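Local atomic coordinates of kappa-carrageenase (Zobellia galactanivorans, PDB entry 5OCR), a protein that probably hydrolyses kappa-carrageenan, a sulphated galactan of red algae, through its family 16 glycoside hydrolase domain, one part of a longer protein. Residues K105-D110 / K198-Y203; W120-F125 / T134-I139. All coordinates share one frame; numbering follows the deposited sequence.

Contact 1: K105-D110 / K198-Y203; sequences KIQGAD and KDFHIY
Gln107 lays its CB over the centre of the Phe200 ring, 3.7 Å from CB to the ring centroid and almost on the ring normal. With CG anti to the backbone N (chi1 171°) and the chain extended, the amide reaches beyond the ring on the same side, and its OE1 dips toward the CD1-CE1 edge, 3.2 Å from Phe200 CE1; amide and ring planes stand 61° apart. Lys105 passes at about a right angle to Phe200, its CG and CE both against the CB of that residue, and runs obliquely alongside CD1 of Ile202 in the conformer given. Its NZ forms a salt bridge with Asp278. Strands 100-107 and 200-207 run antiparallel here, in the beta-jellyroll of family 16 glycoside hydrolases. Two backbone bonds join Ile106 and His201: Ile106 N to His201 O (2.9 Å) and His201 N to Ile106 O (3.0 Å). On the face that carries Ile106 and His201, Ile106 CB lies 4.0 Å from CE2 of Tyr203. Ile106 O also accepts a hydrogen bond from a water 2.8 Å away, which is hydrogen-bonded to Tyr203 OH as well. The His201 ring stacks on Trp194, and its ND1 hydrogen-bonds Asp217.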
# COMPACT_ATOMS: atom_id res chain seq x y z
N LYS A 105 8.48 -3.28 8.17
CA LYS A 105 7.99 -4.20 9.25
C LYS A 105 6.68 -3.64 9.81
O LYS A 105 6.61 -2.48 10.34
CB LYS A 105 9.12 -4.39 10.31
CG LYS A 105 8.67 -5.20 11.60
CD LYS A 105 9.95 -5.30 12.44
CE LYS A 105 9.62 -5.83 13.80
NZ LYS A 105 10.93 -5.65 14.50
N ILE A 106 5.62 -4.40 9.60
CA ILE A 106 4.25 -3.87 9.77
C ILE A 106 3.37 -4.80 10.58
O ILE A 106 3.42 -6.07 10.39
CB ILE A 106 3.60 -3.68 8.35
CG1 ILE A 106 4.34 -2.60 7.50
CG2 ILE A 106 2.04 -3.38 8.51
CD1 ILE A 106 3.97 -2.70 6.00
N GLN A 107 2.57 -4.21 11.47
CA GLN A 107 1.49 -5.00 12.04
C GLN A 107 0.16 -4.41 11.60
O GLN A 107 0.01 -3.18 11.52
CB GLN A 107 1.59 -4.85 13.58
CG GLN A 107 0.38 -5.46 14.34
CD GLN A 107 0.61 -5.58 15.84
OE1 GLN A 107 1.74 -5.89 16.34
NE2 GLN A 107 -0.41 -5.23 16.60
N GLY A 108 -0.79 -5.29 11.32
CA GLY A 108 -2.10 -4.86 10.79
C GLY A 108 -3.00 -4.30 11.88
O GLY A 108 -2.58 -3.93 12.96
N ALA A 109 -4.26 -4.15 11.51
CA ALA A 109 -5.25 -3.41 12.33
C ALA A 109 -6.24 -4.31 13.05
O ALA A 109 -6.79 -5.30 12.49
CB ALA A 109 -6.03 -2.43 11.42
N ASP A 110 -6.53 -3.94 14.29
CA ASP A 110 -7.45 -4.75 15.09
C ASP A 110 -8.92 -4.84 14.66
O ASP A 110 -9.67 -5.73 15.11
CB ASP A 110 -7.31 -4.40 16.54
CG ASP A 110 -7.79 -3.04 16.88
OD1 ASP A 110 -8.42 -2.26 16.05
OD2 ASP A 110 -7.49 -2.75 18.07
N LYS A 198 -2.11 -9.27 14.02
CA LYS A 198 -1.80 -9.44 15.45
C LYS A 198 -0.36 -9.20 15.84
O LYS A 198 -0.10 -9.03 17.03
CB LYS A 198 -2.21 -10.82 15.93
CG LYS A 198 -3.75 -10.92 15.94
CD LYS A 198 -4.41 -10.22 17.14
CE LYS A 198 -5.91 -10.44 17.12
NZ LYS A 198 -6.11 -11.88 17.40
N ASP A 199 0.58 -9.22 14.89
CA ASP A 199 2.00 -9.13 15.22
C ASP A 199 2.69 -8.44 14.07
O ASP A 199 2.10 -8.37 12.95
CB ASP A 199 2.66 -10.52 15.41
CG ASP A 199 1.92 -11.40 16.42
OD1 ASP A 199 1.13 -12.34 16.00
OD2 ASP A 199 2.06 -11.11 17.61
N PHE A 200 3.94 -8.08 14.25
CA PHE A 200 4.71 -7.42 13.16
C PHE A 200 5.32 -8.47 12.30
O PHE A 200 5.93 -9.44 12.83
CB PHE A 200 5.90 -6.57 13.76
CG PHE A 200 5.42 -5.28 14.36
CD1 PHE A 200 4.95 -5.25 15.71
CD2 PHE A 200 5.42 -4.09 13.63
CE1 PHE A 200 4.45 -4.10 16.31
CE2 PHE A 200 4.89 -2.89 14.22
CZ PHE A 200 4.46 -2.89 15.59
N HIS A 201 5.33 -8.24 10.99
CA HIS A 201 6.09 -9.09 10.07
C HIS A 201 6.77 -8.26 9.05
O HIS A 201 6.50 -7.06 8.91
CB HIS A 201 5.09 -10.06 9.35
CG HIS A 201 4.43 -10.97 10.34
ND1 HIS A 201 4.96 -12.18 10.69
CD2 HIS A 201 3.30 -10.79 11.12
CE1 HIS A 201 4.19 -12.73 11.64
NE2 HIS A 201 3.15 -11.87 11.88
N ILE A 202 7.64 -8.89 8.27
CA ILE A 202 8.53 -8.16 7.35
C ILE A 202 8.06 -8.37 5.95
O ILE A 202 7.97 -9.55 5.51
CB ILE A 202 9.99 -8.71 7.44
CG1 ILE A 202 10.47 -8.76 8.88
CG2 ILE A 202 10.94 -7.90 6.55
CD1 ILE A 202 10.51 -7.47 9.63
N TYR A 203 7.78 -7.26 5.26
CA TYR A 203 7.26 -7.33 3.90
C TYR A 203 8.27 -6.69 3.00
O TYR A 203 8.62 -5.51 3.19
CB TYR A 203 5.86 -6.64 3.84
CG TYR A 203 4.85 -7.27 4.76
CD1 TYR A 203 4.17 -8.48 4.37
CD2 TYR A 203 4.66 -6.77 6.07
CE1 TYR A 203 3.27 -9.02 5.20
CE2 TYR A 203 3.75 -7.38 6.96
CZ TYR A 203 3.09 -8.54 6.47
OH TYR A 203 2.17 -9.19 7.21
O HOH W 1 1.65 -8.07 9.71

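Contact 2: W120-F125 / T134-I139; sequences WLYSDF and TVYSEI
Phe125 and Tyr136 form an offset stack where the hairpin of strands 115-122 and 134-144 of the family 16 beta-jellyroll runs out into its connecting loop. Their centroids are 4.3 Å apart and their planes only 10° from parallel, with Phe125 CZ over the rim of the tyrosine ring, 3.5 Å from Tyr136 CD1. Tyr136 reaches this place with CG anti to its backbone N (chi1 168°), which also brings the ring's rim and its hydroxyl to Tyr122, where Tyr136 OH lies 3.6 Å from Tyr122 CB. Beside the stack, Phe125 CD1 meets CG1 of Val135; Val135 and Tyr136 together face Val167 in a classic beta bulge. Leu121 and Ile139 pack obliquely on the other side of the strands, CD1 of Leu121 against CB of Ile139, and both side chains touch Met233. Between the strands, two backbone bonds link Leu121 with Ile139, and Ser123 N donates to Ser137 O.

Toward the polar edge, Glu138 extends past Trp120, its OE2 3.7 Å from Trp120 CE3, with carboxylate and indole planes 51° apart. Tyr136 OH donates to Glu138 OE1 in a very short bond of 2.5 Å, while OE2 hydrogen-bonds a glycerol, probably from the crystallisation liquor. An alanine in place of Tyr136 would probably leave the Phe125 ring without its stacking partner and Glu138 OE1 without this donor. Ser123 OG, which also hydrogen-bonds Arg231 NE, accepts a nearly straight bond from Ser137 N (2.9 Å) and donates to Asp124 O (2.7 Å).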
# COMPACT_ATOMS: atom_id res chain seq x y z
N TRP A 120 3.51 0.13 -0.50
CA TRP A 120 3.36 0.10 -1.95
C TRP A 120 4.14 1.23 -2.58
O TRP A 120 4.52 2.19 -1.88
CB TRP A 120 1.86 0.13 -2.36
CG TRP A 120 1.04 1.28 -1.81
CD1 TRP A 120 0.76 1.60 -0.45
CD2 TRP A 120 0.37 2.30 -2.61
NE1 TRP A 120 -0.05 2.69 -0.40
CE2 TRP A 120 -0.28 3.20 -1.67
CE3 TRP A 120 0.21 2.52 -3.98
CZ2 TRP A 120 -1.11 4.27 -2.10
CZ3 TRP A 120 -0.54 3.67 -4.42
CH2 TRP A 120 -1.21 4.51 -3.51
N LEU A 121 4.42 1.09 -3.86
CA LEU A 121 5.29 2.06 -4.61
C LEU A 121 4.40 2.54 -5.74
O LEU A 121 3.76 1.74 -6.39
CB LEU A 121 6.57 1.38 -5.17
CG LEU A 121 7.17 0.30 -4.21
CD1 LEU A 121 8.29 -0.49 -4.90
CD2 LEU A 121 7.70 0.98 -2.94
N TYR A 122 4.34 3.87 -6.05
CA TYR A 122 3.50 4.26 -7.16
C TYR A 122 4.06 5.53 -7.80
O TYR A 122 4.75 6.32 -7.14
CB TYR A 122 2.02 4.46 -6.80
CG TYR A 122 1.68 5.73 -6.06
CD1 TYR A 122 2.08 5.92 -4.73
CD2 TYR A 122 0.92 6.69 -6.68
CE1 TYR A 122 1.74 7.07 -4.02
CE2 TYR A 122 0.55 7.83 -6.00
CZ TYR A 122 0.98 8.03 -4.68
OH TYR A 122 0.61 9.21 -4.08
N SER A 123 3.80 5.64 -9.12
CA SER A 123 4.26 6.85 -9.87
C SER A 123 3.21 7.88 -10.08
O SER A 123 2.06 7.70 -9.73
CB SER A 123 4.67 6.51 -11.28
OG SER A 123 3.58 5.93 -12.03
N ASP A 124 3.63 9.00 -10.70
CA ASP A 124 2.57 9.86 -11.21
C ASP A 124 1.99 9.30 -12.51
O ASP A 124 2.31 8.18 -12.93
CB ASP A 124 3.03 11.32 -11.32
CG ASP A 124 4.16 11.52 -12.32
OD1 ASP A 124 4.49 10.61 -13.12
OD2 ASP A 124 4.74 12.65 -12.33
N PHE A 125 1.03 10.03 -13.07
CA PHE A 125 0.43 9.61 -14.36
C PHE A 125 1.06 10.46 -15.42
O PHE A 125 0.99 11.71 -15.35
CB PHE A 125 -1.10 9.86 -14.30
CG PHE A 125 -1.85 8.84 -13.43
CD1 PHE A 125 -2.56 7.77 -14.01
CD2 PHE A 125 -1.88 8.97 -12.04
CE1 PHE A 125 -3.20 6.80 -13.24
CE2 PHE A 125 -2.54 8.01 -11.26
CZ PHE A 125 -3.22 6.93 -11.85
N THR A 134 4.25 3.07 -20.71
CA THR A 134 3.57 3.08 -19.38
C THR A 134 3.24 4.48 -18.97
O THR A 134 4.12 5.32 -18.97
CB THR A 134 4.56 2.49 -18.35
OG1 THR A 134 4.86 1.15 -18.72
CG2 THR A 134 3.94 2.46 -16.90
N VAL A 135 1.97 4.72 -18.65
CA VAL A 135 1.46 6.00 -18.11
C VAL A 135 1.65 6.01 -16.58
O VAL A 135 1.95 7.03 -16.02
CB VAL A 135 -0.04 6.03 -18.50
CG1 VAL A 135 -0.84 7.14 -17.78
CG2 VAL A 135 -0.15 6.16 -20.02
N TYR A 136 1.40 4.85 -15.95
CA TYR A 136 1.35 4.83 -14.49
C TYR A 136 1.85 3.45 -14.07
O TYR A 136 1.48 2.44 -14.69
CB TYR A 136 -0.11 4.97 -14.06
CG TYR A 136 -0.36 4.66 -12.55
CD1 TYR A 136 -0.03 5.60 -11.60
CD2 TYR A 136 -0.88 3.42 -12.13
CE1 TYR A 136 -0.29 5.37 -10.21
CE2 TYR A 136 -1.19 3.19 -10.78
CZ TYR A 136 -0.80 4.12 -9.83
OH TYR A 136 -1.08 3.88 -8.45
N SER A 137 2.69 3.41 -13.04
CA SER A 137 3.28 2.14 -12.52
C SER A 137 2.96 2.03 -11.01
O SER A 137 3.28 3.04 -10.27
CB SER A 137 4.82 2.23 -12.63
OG SER A 137 5.20 1.96 -13.96
N GLU A 138 2.46 0.87 -10.55
CA GLU A 138 2.20 0.71 -9.12
C GLU A 138 2.66 -0.72 -8.78
O GLU A 138 2.22 -1.63 -9.42
CB GLU A 138 0.74 0.85 -8.83
CG GLU A 138 0.45 0.56 -7.36
CD GLU A 138 -1.04 0.73 -7.04
OE1 GLU A 138 -1.68 1.59 -7.72
OE2 GLU A 138 -1.55 0.05 -6.10
N ILE A 139 3.49 -0.86 -7.75
CA ILE A 139 3.84 -2.16 -7.18
C ILE A 139 3.32 -2.20 -5.73
O ILE A 139 3.77 -1.44 -4.84
CB ILE A 139 5.41 -2.32 -7.16
CG1 ILE A 139 5.97 -2.21 -8.60
CG2 ILE A 139 5.72 -3.68 -6.45
CD1 ILE A 139 7.50 -2.35 -8.64

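Overall arrangement
Contacts 1 and 2 lie on opposite sides of the chain's centre, their own centres 24 Å apart and their nearest atoms about 7 Å apart, without touching. Strand 100-107 is followed in the chain by the hairpin 115-122 and 134-144, and strand 200-207 comes later, so contact 2 is nested within the long excursion that contact 1 closes. Side chains also connect the two regions: Ile106 packs on Phe119 and Tyr203 on Val142 and Leu144, while Ile139 reaches Cys205 and Val207. A long-range strand pairing and a local hairpin are thus combined in one beta-jellyroll, with the Lys105 side chain of contact 1 about 7 Å from a bound magnesium ion and contact 2 beside the glycerol.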